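Local coordinates for protein D-galactonate dehydratase family member RspA (Pantoea ananatis, PDB 3T6C) that dehydrates D-gluconate to 2-dehydro-3-deoxy-D-gluconate slowly in vitro, using one magnesium ion per subunit, at residues I251-A256 with D273-E278; T37-I42 with E385-C390; P330-A335 with D365-N370; V149-A154 with R164-E169; D43-K48 with S73-Y78. All coordinates share one frame; numbering follows the deposited sequence.

In the fold
Along the chain, interactions 5, 4, 1 and 3 close in turn, all nested within the long loop closed by interaction 2. Interaction 5 packs a helix on the three-stranded sheet of the N-terminal capping domain; interactions 1, 3 and 4 belong to the barrel of the mandelate racemase family, and interaction 2 joins the two parts. Interactions 2 and 5 touch, their centres 16 Å apart: 37-42 runs into 43-48, and Phe-387 packs on Val-46. Interaction 1 lies beside the magnesium ligands and interaction 4 holds His-150 at the substrate, their centres 26 Å apart, whereas interaction 3 lies away from the annotated sites. In this family the substrate pocket lies between barrel and cap.

Interaction 1: residues I251-A256 with D273-E278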
# COMPACT_ATOMS: atom_id res chain seq x y z
N ILE A 251 -9.18 -25.60 -11.60
CA ILE A 251 -7.75 -25.78 -11.36
C ILE A 251 -7.30 -24.88 -10.20
O ILE A 251 -8.05 -23.98 -9.77
CB ILE A 251 -6.90 -25.45 -12.63
CG1 ILE A 251 -7.17 -24.02 -13.08
CG2 ILE A 251 -7.28 -26.41 -13.80
CD1 ILE A 251 -6.55 -23.71 -14.48
N THR A 252 -6.11 -25.13 -9.67
CA THR A 252 -5.64 -24.27 -8.58
C THR A 252 -5.29 -22.87 -9.08
O THR A 252 -4.99 -22.70 -10.28
CB THR A 252 -4.35 -24.82 -7.93
OG1 THR A 252 -3.29 -24.85 -8.88
CG2 THR A 252 -4.59 -26.23 -7.30
N PRO A 253 -5.28 -21.85 -8.20
CA PRO A 253 -5.03 -20.50 -8.72
C PRO A 253 -3.69 -20.34 -9.45
O PRO A 253 -3.64 -19.71 -10.52
CB PRO A 253 -5.13 -19.61 -7.46
CG PRO A 253 -6.15 -20.37 -6.54
CD PRO A 253 -5.78 -21.86 -6.80
N ILE A 254 -2.62 -20.92 -8.93
CA ILE A 254 -1.34 -20.71 -9.56
C ILE A 254 -1.36 -21.37 -10.94
O ILE A 254 -0.79 -20.86 -11.92
CB ILE A 254 -0.20 -21.19 -8.67
CG1 ILE A 254 1.16 -20.82 -9.26
CG2 ILE A 254 -0.28 -22.68 -8.48
CD1 ILE A 254 1.41 -19.33 -9.39
N ASN A 255 -1.99 -22.55 -11.05
CA ASN A 255 -2.11 -23.19 -12.39
C ASN A 255 -3.00 -22.40 -13.34
O ASN A 255 -2.74 -22.37 -14.56
CB ASN A 255 -2.55 -24.65 -12.29
CG ASN A 255 -1.50 -25.56 -11.65
OD1 ASN A 255 -0.29 -25.26 -11.65
ND2 ASN A 255 -1.94 -26.66 -11.13
N ALA A 256 -3.97 -21.65 -12.80
CA ALA A 256 -4.75 -20.76 -13.66
C ALA A 256 -3.93 -19.56 -14.13
O ALA A 256 -4.14 -19.11 -15.23
CB ALA A 256 -5.96 -20.23 -12.90
N ASP A 273 -13.63 -17.51 -15.44
CA ASP A 273 -13.62 -18.16 -14.12
C ASP A 273 -12.32 -18.92 -13.85
O ASP A 273 -12.32 -20.11 -13.50
CB ASP A 273 -14.84 -19.07 -13.94
CG ASP A 273 -16.17 -18.26 -13.79
OD1 ASP A 273 -16.15 -17.02 -13.91
OD2 ASP A 273 -17.26 -18.88 -13.56
N PRO A 274 -11.20 -18.22 -13.97
CA PRO A 274 -9.94 -18.90 -13.63
C PRO A 274 -9.87 -19.25 -12.12
O PRO A 274 -9.08 -20.15 -11.76
CB PRO A 274 -8.89 -17.81 -13.95
CG PRO A 274 -9.66 -16.47 -13.72
CD PRO A 274 -10.98 -16.83 -14.43
N VAL A 275 -10.67 -18.57 -11.27
CA VAL A 275 -10.71 -18.89 -9.84
C VAL A 275 -12.18 -18.99 -9.39
O VAL A 275 -13.09 -18.40 -9.99
CB VAL A 275 -9.96 -17.89 -8.92
CG1 VAL A 275 -8.47 -17.81 -9.33
CG2 VAL A 275 -10.60 -16.52 -8.97
N ALA A 276 -12.37 -19.72 -8.29
CA ALA A 276 -13.63 -19.77 -7.57
C ALA A 276 -13.87 -18.41 -6.89
O ALA A 276 -12.91 -17.69 -6.60
CB ALA A 276 -13.46 -20.83 -6.48
N PRO A 277 -15.14 -18.07 -6.57
CA PRO A 277 -15.36 -16.83 -5.80
C PRO A 277 -14.58 -16.81 -4.50
O PRO A 277 -14.08 -15.75 -4.10
CB PRO A 277 -16.87 -16.88 -5.49
CG PRO A 277 -17.43 -17.63 -6.64
CD PRO A 277 -16.41 -18.78 -6.78
N GLU A 278 -14.42 -17.98 -3.86
CA GLU A 278 -13.72 -18.02 -2.59
C GLU A 278 -12.22 -17.72 -2.73
O GLU A 278 -11.56 -17.52 -1.71
CB GLU A 278 -13.95 -19.38 -1.95
CG GLU A 278 -15.44 -19.64 -1.60
CD GLU A 278 -16.27 -20.35 -2.70
OE1 GLU A 278 -15.82 -20.43 -3.87
OE2 GLU A 278 -17.36 -20.84 -2.34
O HOH W 1 -8.22 -21.31 -9.37
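Ala-256 and Pro-274 meet where two successive beta-alpha loops of the enolase-type barrel run side by side, one leading from strand 242-246 into helix 253-262, the other leaving strand 270-272 just after the magnesium ligand Glu-272. The apolar contacts are small and compact. The CB of Ala-256 points at the opposite loop and sits 3.9 Å from Pro-274 CB and 3.3 Å from Pro-274 O; a methyl group is short enough to let the first turn of the helix approach this closely. One turn's breadth away, Pro-253 CB rests 4.2 Å from Val-275 CG1. Leu-283 of helix 283-289 packs on both Pro-274 and Val-275.

The helix start explains the residue choice on its side. Thr-252 is the N-cap, its OG1 accepting a weak bond from Asn-255 N, and Pro-253 follows in the first turn, where its lack of an N-H costs nothing and its fixed phi suits the helix. Asn-255 packs on Pro-293 of a second subunit.

Polar linkage between the loops goes through water. Two backbone carbonyls face one another and cannot bond directly, so a bridging water donates one proton to each: it lies 2.7 Å from Ile-251 O and 2.8 Å from Pro-274 O.

Interaction 2: residues T37-I42 with E385-C390; sequences TAPGGI and EVFPGC
The phenyl ring of Phe-387 receives Pro-39 at its edge, near the ring plane, where Pro-39 CG lies 4.2 Å from Phe-387 CE1. A second neighbour, the methyl CG2 of Thr-37, meets the ring obliquely, the Thr-37 and Phe-387 side chains reaching toward each other, and stops 4.1 Å from Phe-387 CZ. Pro-355 and Ile-356 of helix 355-367 also pack on the aromatic side chain. With CG set anti to its carbonyl carbon (chi1 -64°), the ring extends from the end of helix 381-386 until its far rim reaches the loop at 37-42.

Pro-39 does double duty. Its CG also touches Val-386, 3.9 Å from the branch CG2 and at similar range from CB and CG1, the two side chains crossing at about a right angle. A ring corner thus fits against the fork of a beta-branched residue.

This is a junction between domains: 37-42 is the connection between strands 29-37 and 44-51 of the N-terminal capping domain, while 385-390 belongs to the C-terminal part that carries the barrel. Each side presents a tight turn. Ala-38 to Gly-41 form a type I turn, closed by Gly-41 N to Ala-38 O at 3.1 Å, with proline at its second position, where phi near -70° is natural. Phe-387 to Cys-390 form a type II turn, again with proline second and with Gly-389 third, at a positive phi (108°) that a residue without a side chain adopts easily. The polar side of Thr-37 turns to a different partner: OG1 is hydrogen-bonded to Ala-415 O. Asn-380 ND2 holds Pro-39 O.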
# COMPACT_ATOMS: atom_id res chain seq x y z
N THR A 37 -41.54 -24.40 -14.76
CA THR A 37 -41.74 -25.03 -16.08
C THR A 37 -40.40 -25.38 -16.74
O THR A 37 -39.40 -24.75 -16.46
CB THR A 37 -42.61 -24.09 -17.01
OG1 THR A 37 -42.91 -24.76 -18.24
CG2 THR A 37 -41.92 -22.77 -17.37
N ALA A 38 -40.39 -26.39 -17.62
CA ALA A 38 -39.14 -26.83 -18.22
C ALA A 38 -39.22 -27.11 -19.74
O ALA A 38 -38.88 -28.20 -20.16
CB ALA A 38 -38.63 -28.09 -17.48
N PRO A 39 -39.61 -26.11 -20.55
CA PRO A 39 -39.89 -26.42 -21.97
C PRO A 39 -38.64 -26.73 -22.76
O PRO A 39 -38.72 -27.41 -23.78
CB PRO A 39 -40.58 -25.13 -22.49
CG PRO A 39 -41.08 -24.39 -21.19
CD PRO A 39 -39.99 -24.73 -20.16
N GLY A 40 -37.50 -26.21 -22.31
CA GLY A 40 -36.22 -26.49 -22.94
C GLY A 40 -35.44 -27.67 -22.33
O GLY A 40 -34.30 -27.93 -22.71
N GLY A 41 -36.07 -28.41 -21.44
CA GLY A 41 -35.46 -29.56 -20.80
C GLY A 41 -34.66 -29.18 -19.57
O GLY A 41 -33.93 -30.03 -19.02
N ILE A 42 -34.82 -27.93 -19.11
CA ILE A 42 -34.09 -27.39 -17.97
C ILE A 42 -35.09 -26.68 -17.08
O ILE A 42 -35.91 -25.87 -17.57
CB ILE A 42 -32.98 -26.41 -18.41
CG1 ILE A 42 -31.93 -27.18 -19.21
CG2 ILE A 42 -32.28 -25.77 -17.17
CD1 ILE A 42 -30.98 -26.28 -19.90
N GLU A 385 -42.71 -21.17 -27.98
CA GLU A 385 -44.15 -21.29 -27.85
C GLU A 385 -44.63 -20.89 -26.46
O GLU A 385 -45.60 -20.14 -26.32
CB GLU A 385 -44.53 -22.75 -28.09
CG GLU A 385 -46.02 -23.02 -28.12
CD GLU A 385 -46.38 -24.07 -29.17
OE1 GLU A 385 -47.47 -23.96 -29.70
OE2 GLU A 385 -45.58 -24.98 -29.47
N VAL A 386 -43.98 -21.42 -25.43
CA VAL A 386 -44.37 -21.14 -24.03
C VAL A 386 -44.10 -19.68 -23.64
O VAL A 386 -44.84 -19.10 -22.86
CB VAL A 386 -43.67 -22.08 -23.04
CG1 VAL A 386 -43.93 -21.67 -21.59
CG2 VAL A 386 -44.23 -23.54 -23.25
N PHE A 387 -43.08 -19.10 -24.25
CA PHE A 387 -42.73 -17.70 -23.99
C PHE A 387 -42.77 -16.86 -25.25
O PHE A 387 -41.74 -16.57 -25.83
CB PHE A 387 -41.32 -17.61 -23.36
CG PHE A 387 -41.20 -18.27 -22.01
CD1 PHE A 387 -40.86 -19.64 -21.90
CD2 PHE A 387 -41.38 -17.53 -20.85
CE1 PHE A 387 -40.72 -20.25 -20.63
CE2 PHE A 387 -41.24 -18.10 -19.61
CZ PHE A 387 -40.91 -19.47 -19.49
N PRO A 388 -43.96 -16.43 -25.69
CA PRO A 388 -44.02 -15.59 -26.91
C PRO A 388 -43.22 -14.30 -26.74
O PRO A 388 -43.27 -13.66 -25.68
CB PRO A 388 -45.51 -15.26 -27.05
CG PRO A 388 -46.19 -16.41 -26.33
CD PRO A 388 -45.30 -16.76 -25.17
N GLY A 389 -42.47 -13.93 -27.78
CA GLY A 389 -41.61 -12.74 -27.69
C GLY A 389 -40.12 -13.01 -27.61
O GLY A 389 -39.34 -12.07 -27.46
N CYS A 390 -39.67 -14.26 -27.70
CA CYS A 390 -38.24 -14.51 -27.59
C CYS A 390 -37.50 -13.72 -28.69
O CYS A 390 -38.06 -13.54 -29.79
CB CYS A 390 -37.97 -15.99 -27.82
SG CYS A 390 -38.47 -17.02 -26.40

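Interaction 3: residues P330-A335 with D365-N370; sequences PAKKIA and DLSSPN
Lys-332 extends its chain across to the end of helix 355-367, bringing NZ alongside Ser-367, 3.8 Å from the carbonyl O and 4.1 Å from OG. Its CG stands anti to the backbone N, and one bend at chi2 (64°) directs the otherwise extended chain over the gap. Three waters complete the link. One joins NZ to Ser-367 OG, the second joins it to Ser-368 OG, and the third lies between Lys-332 NZ and Ser-367 O. Leu-137 O is a further acceptor for the ammonium group. The serines suit a helix end because their hydroxyls also fold back on the preceding turn, Ser-367 OG to His-363 O and Ser-368 OG to Leu-364 O.

Beside the waters the two segments touch directly. Ala-335 CB lies 4.0 Å from Ser-368 OG, two small residues where neighbouring helices of the barrel's outer layer, 328-340 and 355-367, draw together. The single direct bond runs from Asn-370 ND2 to Ala-335 O, 3.0 Å long and bent (143°), with the acceptor 27° out of the amide plane. The same ND2 donates to Val-343 O, so the amide ties the helix to the approach of strand 344-345.

A cation placed among carbonyls and hydroxyls at a helix C-terminus would probably be stabilised by the negative end of that helix, with waters bridging the ammonium to hydroxyls and carbonyl.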
# COMPACT_ATOMS: atom_id res chain seq x y z
N PRO A 330 -30.27 -4.24 -9.51
CA PRO A 330 -28.84 -4.34 -9.18
C PRO A 330 -27.96 -4.60 -10.40
O PRO A 330 -26.81 -4.15 -10.39
CB PRO A 330 -28.80 -5.51 -8.20
CG PRO A 330 -30.05 -6.35 -8.52
CD PRO A 330 -31.08 -5.29 -8.85
N ALA A 331 -28.46 -5.27 -11.42
CA ALA A 331 -27.62 -5.48 -12.59
C ALA A 331 -27.25 -4.16 -13.24
O ALA A 331 -26.12 -3.99 -13.73
CB ALA A 331 -28.34 -6.37 -13.62
N LYS A 332 -28.20 -3.23 -13.33
CA LYS A 332 -27.90 -1.94 -13.93
C LYS A 332 -26.83 -1.24 -13.11
O LYS A 332 -25.91 -0.59 -13.68
CB LYS A 332 -29.19 -1.08 -14.03
CG LYS A 332 -29.00 0.28 -14.65
CD LYS A 332 -28.56 0.19 -16.09
CE LYS A 332 -28.70 1.54 -16.77
NZ LYS A 332 -28.16 1.53 -18.14
N LYS A 333 -26.91 -1.37 -11.80
CA LYS A 333 -25.89 -0.75 -10.92
C LYS A 333 -24.51 -1.39 -11.14
O LYS A 333 -23.51 -0.68 -11.20
CB LYS A 333 -26.27 -0.82 -9.44
CG LYS A 333 -27.60 -0.09 -9.21
CD LYS A 333 -27.93 -0.17 -7.75
CE LYS A 333 -29.32 0.54 -7.56
NZ LYS A 333 -29.85 0.15 -6.22
N ILE A 334 -24.45 -2.71 -11.27
CA ILE A 334 -23.17 -3.36 -11.51
C ILE A 334 -22.65 -2.99 -12.90
O ILE A 334 -21.44 -2.83 -13.10
CB ILE A 334 -23.36 -4.91 -11.43
CG1 ILE A 334 -23.59 -5.29 -9.96
CG2 ILE A 334 -22.08 -5.60 -11.97
CD1 ILE A 334 -24.19 -6.69 -9.77
N ALA A 335 -23.55 -2.86 -13.88
CA ALA A 335 -23.10 -2.49 -15.22
C ALA A 335 -22.46 -1.08 -15.18
O ALA A 335 -21.44 -0.84 -15.81
CB ALA A 335 -24.29 -2.54 -16.18
N ASP A 365 -28.11 -5.14 -22.14
CA ASP A 365 -27.11 -5.08 -23.19
C ASP A 365 -27.33 -3.95 -24.17
O ASP A 365 -26.38 -3.27 -24.55
CB ASP A 365 -27.12 -6.37 -24.02
CG ASP A 365 -26.64 -7.60 -23.26
OD1 ASP A 365 -25.92 -7.51 -22.25
OD2 ASP A 365 -27.00 -8.72 -23.76
N LEU A 366 -28.58 -3.75 -24.62
CA LEU A 366 -28.86 -2.66 -25.56
C LEU A 366 -28.58 -1.27 -24.99
O LEU A 366 -28.18 -0.37 -25.77
CB LEU A 366 -30.31 -2.73 -26.03
CG LEU A 366 -30.57 -3.86 -27.01
CD1 LEU A 366 -32.08 -3.95 -27.24
CD2 LEU A 366 -29.89 -3.53 -28.36
N SER A 367 -28.80 -1.10 -23.67
CA SER A 367 -28.73 0.23 -23.06
C SER A 367 -27.40 0.54 -22.38
O SER A 367 -27.22 1.66 -21.85
CB SER A 367 -29.92 0.43 -22.10
OG SER A 367 -29.92 -0.59 -21.11
N SER A 368 -26.47 -0.42 -22.37
CA SER A 368 -25.18 -0.21 -21.70
C SER A 368 -24.07 0.22 -22.64
O SER A 368 -23.73 -0.50 -23.57
CB SER A 368 -24.71 -1.55 -21.06
OG SER A 368 -25.51 -1.87 -19.95
N PRO A 369 -23.42 1.36 -22.35
CA PRO A 369 -22.31 1.73 -23.24
C PRO A 369 -21.19 0.66 -23.24
O PRO A 369 -20.53 0.43 -24.26
CB PRO A 369 -21.76 3.04 -22.66
CG PRO A 369 -22.73 3.48 -21.67
CD PRO A 369 -23.67 2.36 -21.29
N ASN A 370 -21.01 0.04 -22.08
CA ASN A 370 -19.97 -0.94 -21.82
C ASN A 370 -20.37 -2.38 -22.12
O ASN A 370 -19.83 -3.28 -21.47
CB ASN A 370 -19.39 -0.81 -20.42
CG ASN A 370 -20.41 -1.02 -19.37
OD1 ASN A 370 -21.56 -0.58 -19.49
ND2 ASN A 370 -20.00 -1.64 -18.27
O HOH W 2 -28.12 -0.83 -19.31
O HOH W 3 -25.80 -0.05 -18.20
O HOH W 4 -27.20 3.60 -19.76

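Interaction 4: residues V149-A154 with R164-E169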
# COMPACT_ATOMS: atom_id res chain seq x y z
N VAL A 149 -21.28 -18.38 -28.77
CA VAL A 149 -21.93 -19.65 -28.69
C VAL A 149 -20.92 -20.69 -28.23
O VAL A 149 -19.71 -20.46 -28.24
CB VAL A 149 -22.53 -20.07 -30.04
CG1 VAL A 149 -23.79 -19.23 -30.34
CG2 VAL A 149 -21.48 -20.00 -31.17
N HIS A 150 -21.43 -21.84 -27.81
CA HIS A 150 -20.60 -22.94 -27.30
C HIS A 150 -20.26 -23.96 -28.37
O HIS A 150 -21.16 -24.48 -29.05
CB HIS A 150 -21.38 -23.70 -26.22
CG HIS A 150 -21.69 -22.89 -24.98
ND1 HIS A 150 -22.34 -23.45 -23.90
CD2 HIS A 150 -21.46 -21.60 -24.66
CE1 HIS A 150 -22.47 -22.54 -22.95
NE2 HIS A 150 -21.97 -21.40 -23.39
N THR A 151 -18.97 -24.24 -28.52
CA THR A 151 -18.49 -25.40 -29.26
C THR A 151 -17.71 -26.33 -28.33
O THR A 151 -17.05 -25.89 -27.35
CB THR A 151 -17.60 -25.08 -30.48
OG1 THR A 151 -16.40 -24.48 -30.04
CG2 THR A 151 -18.27 -24.18 -31.45
N ASP A 152 -17.78 -27.63 -28.64
CA ASP A 152 -17.13 -28.60 -27.79
C ASP A 152 -16.78 -29.76 -28.71
O ASP A 152 -17.12 -29.77 -29.92
CB ASP A 152 -18.13 -29.02 -26.74
CG ASP A 152 -17.49 -29.39 -25.41
OD1 ASP A 152 -16.59 -30.27 -25.39
OD2 ASP A 152 -17.91 -28.80 -24.38
N GLY A 153 -16.17 -30.77 -28.13
CA GLY A 153 -15.78 -31.94 -28.88
C GLY A 153 -14.83 -32.77 -28.08
O GLY A 153 -14.23 -32.33 -27.08
N ALA A 154 -14.64 -34.00 -28.54
CA ALA A 154 -13.84 -34.91 -27.77
C ALA A 154 -12.33 -34.69 -27.99
O ALA A 154 -11.50 -35.08 -27.16
CB ALA A 154 -14.22 -36.33 -28.15
N ARG A 164 -15.80 -24.21 -36.81
CA ARG A 164 -15.87 -23.81 -38.21
C ARG A 164 -17.34 -23.73 -38.62
O ARG A 164 -17.73 -22.80 -39.31
CB ARG A 164 -15.11 -24.80 -39.08
CG ARG A 164 -15.27 -24.48 -40.54
CD ARG A 164 -14.36 -25.36 -41.42
NE ARG A 164 -12.95 -25.01 -41.23
CZ ARG A 164 -12.05 -25.83 -40.69
NH1 ARG A 164 -12.44 -27.05 -40.32
NH2 ARG A 164 -10.76 -25.44 -40.56
N ALA A 165 -18.17 -24.68 -38.18
CA ALA A 165 -19.59 -24.63 -38.50
C ALA A 165 -20.25 -23.37 -37.91
O ALA A 165 -21.01 -22.70 -38.60
CB ALA A 165 -20.32 -25.88 -37.97
N LYS A 166 -19.94 -23.03 -36.64
CA LYS A 166 -20.48 -21.81 -36.02
C LYS A 166 -20.07 -20.55 -36.82
O LYS A 166 -20.88 -19.62 -37.00
CB LYS A 166 -20.01 -21.67 -34.57
CG LYS A 166 -20.43 -22.81 -33.64
CD LYS A 166 -21.91 -23.11 -33.60
CE LYS A 166 -22.08 -24.21 -32.55
NZ LYS A 166 -23.51 -24.60 -32.40
N MET A 167 -18.84 -20.54 -37.29
CA MET A 167 -18.37 -19.42 -38.13
C MET A 167 -19.17 -19.35 -39.43
O MET A 167 -19.54 -18.26 -39.87
CB MET A 167 -16.88 -19.57 -38.45
CG MET A 167 -16.01 -19.34 -37.19
SD MET A 167 -14.30 -19.84 -37.50
CE MET A 167 -13.76 -18.56 -38.62
N GLU A 168 -19.43 -20.51 -40.03
CA GLU A 168 -20.21 -20.55 -41.27
C GLU A 168 -21.63 -20.03 -41.04
O GLU A 168 -22.22 -19.39 -41.93
CB GLU A 168 -20.23 -21.96 -41.87
CG GLU A 168 -18.87 -22.34 -42.47
CD GLU A 168 -18.40 -21.33 -43.50
OE1 GLU A 168 -19.18 -21.05 -44.44
OE2 GLU A 168 -17.28 -20.79 -43.36
N GLU A 169 -22.19 -20.28 -39.86
CA GLU A 169 -23.53 -19.80 -39.47
C GLU A 169 -23.54 -18.32 -39.14
O GLU A 169 -24.62 -17.77 -38.86
CB GLU A 169 -24.03 -20.53 -38.21
CG GLU A 169 -24.19 -22.07 -38.45
CD GLU A 169 -24.17 -22.98 -37.20
OE1 GLU A 169 -24.46 -22.52 -36.06
OE2 GLU A 169 -23.79 -24.19 -37.37
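The first beta-alpha-beta unit of the barrel brings strand 145-151 and the returning helix 156-168 together, and the contact is made through one long side chain, that of Lys-166. Its aliphatic part lies over the helix-facing side of the strand. CG is pressed against Thr-151 CG2 at 3.4 Å, tighter than ordinary carbon contact, and meets Val-149 CG2 at 3.9 Å. Farther out, Lys-166 CE passes 3.6 Å from His-150 O. With CG anti to its own carbonyl carbon and a bend at chi2 (-54°), the chain is laid across the strand, over Val-149 and Thr-151, toward His-150 O, and the Thr-151 and Lys-166 side chains pass one another, pointing opposite ways. A lysine fits such a half-covered place, since its methylenes can pack while the chain carries the charged end beyond them.

Strand and helix run nearly antiparallel, their short segments inclined at 150° with axes 9.5 Å apart, as expected where a helix leads back outside the barrel to the next parallel strand, here 173-176. Alternation along the strand sorts the residues. Val-149 and Thr-151 point to the helix, their beta-branched shape suited to extended backbone, and Thr-151 OG1 is bonded to Arg-175 O. His-150 points the other way, into the barrel, where it touches the bound D-gluconate and its NE2 is hydrogen-bonded to Glu-375 OE2; it probably helps to bind substrate.

Interaction 5: residues D43-K48 with S73-Y78; sequences DLVVVK and SAIDEY
Glu-77 N to Ser-73 O, at 2.9 Å, is the shorter of the two backbone bonds within 73-78, in the helix that presents Ile-75 to Val-45 and Val-47. The following turn is wider, of pi type over 74-78, and Tyr-78 N reaches Ile-75 O only weakly.

Across the contact everything is apolar. The end methyl of Ile-75, CD1, does the touching: it lies 3.5 Å from Val-47 CG2, a close methyl contact, and 4.3 Å from Val-45 CG1. It therefore spans two residues that stand on the same side of the strand. An extended chain carries it there, with CG1 anti to the carbonyl carbon (chi1 -62°) and chi2 near 160°, and isoleucine is long enough to cover a CA separation of 8.3 Å between Ile-75 and Val-47.

The strand, 44-51, is the middle one of the three-stranded antiparallel sheet of the N-terminal capping domain, and helix 68-83 packs on one of its faces. Helix 108-129 adds to the same layer, with Ile-117 on Val-47 and Ala-113 on Ile-75. Valines suit this central strand, because branching at CB agrees with extended backbone and gives short, rigid side chains. Val-46 points away from the helix and helps to cover Phe-387. Polar side chains nearby are paired: Asp-76 OD1 is bonded to Thr-34 OG1 of the neighbouring strand, and Lys-48 NZ forms a salt bridge with Glu-412. At the far side of the helix, Tyr-78 OH is hydrogen-bonded to the backbone N of Tyr-69 in a third subunit.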
# COMPACT_ATOMS: atom_id res chain seq x y z
N ASP A 43 -35.05 -26.97 -15.78
CA ASP A 43 -36.07 -26.41 -14.88
C ASP A 43 -35.91 -24.91 -14.72
O ASP A 43 -34.84 -24.44 -14.36
CB ASP A 43 -36.00 -27.06 -13.49
CG ASP A 43 -36.35 -28.55 -13.51
OD1 ASP A 43 -36.93 -29.04 -14.50
OD2 ASP A 43 -36.08 -29.19 -12.47
N LEU A 44 -36.99 -24.17 -14.96
CA LEU A 44 -37.05 -22.70 -14.82
C LEU A 44 -37.98 -22.24 -13.74
O LEU A 44 -38.97 -22.92 -13.49
CB LEU A 44 -37.60 -22.07 -16.12
CG LEU A 44 -36.90 -22.56 -17.40
CD1 LEU A 44 -37.56 -21.92 -18.61
CD2 LEU A 44 -35.44 -22.23 -17.38
N VAL A 45 -37.70 -21.09 -13.11
CA VAL A 45 -38.63 -20.46 -12.16
C VAL A 45 -39.04 -19.08 -12.66
O VAL A 45 -38.17 -18.21 -12.85
CB VAL A 45 -37.99 -20.30 -10.77
CG1 VAL A 45 -39.03 -19.83 -9.77
CG2 VAL A 45 -37.37 -21.63 -10.32
N VAL A 46 -40.34 -18.84 -12.82
CA VAL A 46 -40.83 -17.59 -13.38
C VAL A 46 -41.80 -17.01 -12.35
O VAL A 46 -42.51 -17.75 -11.68
CB VAL A 46 -41.56 -17.88 -14.72
CG1 VAL A 46 -42.50 -16.75 -15.13
CG2 VAL A 46 -40.54 -18.21 -15.82
N VAL A 47 -41.78 -15.69 -12.20
CA VAL A 47 -42.74 -14.99 -11.36
C VAL A 47 -43.71 -14.18 -12.23
O VAL A 47 -43.31 -13.55 -13.21
CB VAL A 47 -41.99 -14.03 -10.44
CG1 VAL A 47 -42.92 -13.02 -9.79
CG2 VAL A 47 -41.26 -14.87 -9.34
N LYS A 48 -45.00 -14.23 -11.87
CA LYS A 48 -46.00 -13.34 -12.50
C LYS A 48 -46.63 -12.44 -11.43
O LYS A 48 -47.18 -12.95 -10.45
CB LYS A 48 -47.11 -14.16 -13.22
CG LYS A 48 -48.13 -13.26 -13.93
CD LYS A 48 -48.89 -14.19 -14.91
CE LYS A 48 -49.85 -13.49 -15.79
NZ LYS A 48 -50.52 -14.53 -16.69
N SER A 73 -40.44 -21.41 -2.49
CA SER A 73 -40.88 -21.05 -1.14
C SER A 73 -40.53 -19.59 -0.81
O SER A 73 -41.33 -18.81 -0.28
CB SER A 73 -40.20 -21.97 -0.12
OG SER A 73 -40.67 -21.70 1.18
N ALA A 74 -39.30 -19.20 -1.11
CA ALA A 74 -38.83 -17.83 -0.80
C ALA A 74 -39.73 -16.77 -1.45
O ALA A 74 -39.90 -15.64 -0.93
CB ALA A 74 -37.33 -17.65 -1.22
N ILE A 75 -40.32 -17.10 -2.60
CA ILE A 75 -41.29 -16.21 -3.25
C ILE A 75 -42.70 -16.39 -2.65
O ILE A 75 -43.28 -15.44 -2.07
CB ILE A 75 -41.35 -16.46 -4.76
CG1 ILE A 75 -39.96 -16.17 -5.40
CG2 ILE A 75 -42.47 -15.60 -5.38
CD1 ILE A 75 -39.80 -16.81 -6.80
N ASP A 76 -43.25 -17.61 -2.76
CA ASP A 76 -44.66 -17.80 -2.40
C ASP A 76 -44.98 -17.56 -0.94
O ASP A 76 -46.07 -17.07 -0.62
CB ASP A 76 -45.10 -19.22 -2.75
CG ASP A 76 -45.23 -19.43 -4.27
OD1 ASP A 76 -45.15 -18.46 -5.06
OD2 ASP A 76 -45.42 -20.58 -4.70
N GLU A 77 -44.09 -17.95 -0.05
CA GLU A 77 -44.38 -17.83 1.38
C GLU A 77 -43.99 -16.48 1.95
O GLU A 77 -44.47 -16.11 3.03
CB GLU A 77 -43.68 -18.95 2.18
CG GLU A 77 -44.08 -20.38 1.79
CD GLU A 77 -45.57 -20.68 1.87
OE1 GLU A 77 -46.32 -19.97 2.58
OE2 GLU A 77 -45.99 -21.63 1.20
N TYR A 78 -43.11 -15.77 1.25
CA TYR A 78 -42.53 -14.52 1.81
C TYR A 78 -42.71 -13.29 0.90
O TYR A 78 -43.47 -12.36 1.25
CB TYR A 78 -41.03 -14.75 2.17
CG TYR A 78 -40.89 -15.86 3.17
CD1 TYR A 78 -41.09 -15.61 4.54
CD2 TYR A 78 -40.55 -17.17 2.77
CE1 TYR A 78 -41.01 -16.61 5.45
CE2 TYR A 78 -40.44 -18.19 3.70
CZ TYR A 78 -40.66 -17.89 5.04
OH TYR A 78 -40.54 -18.92 5.97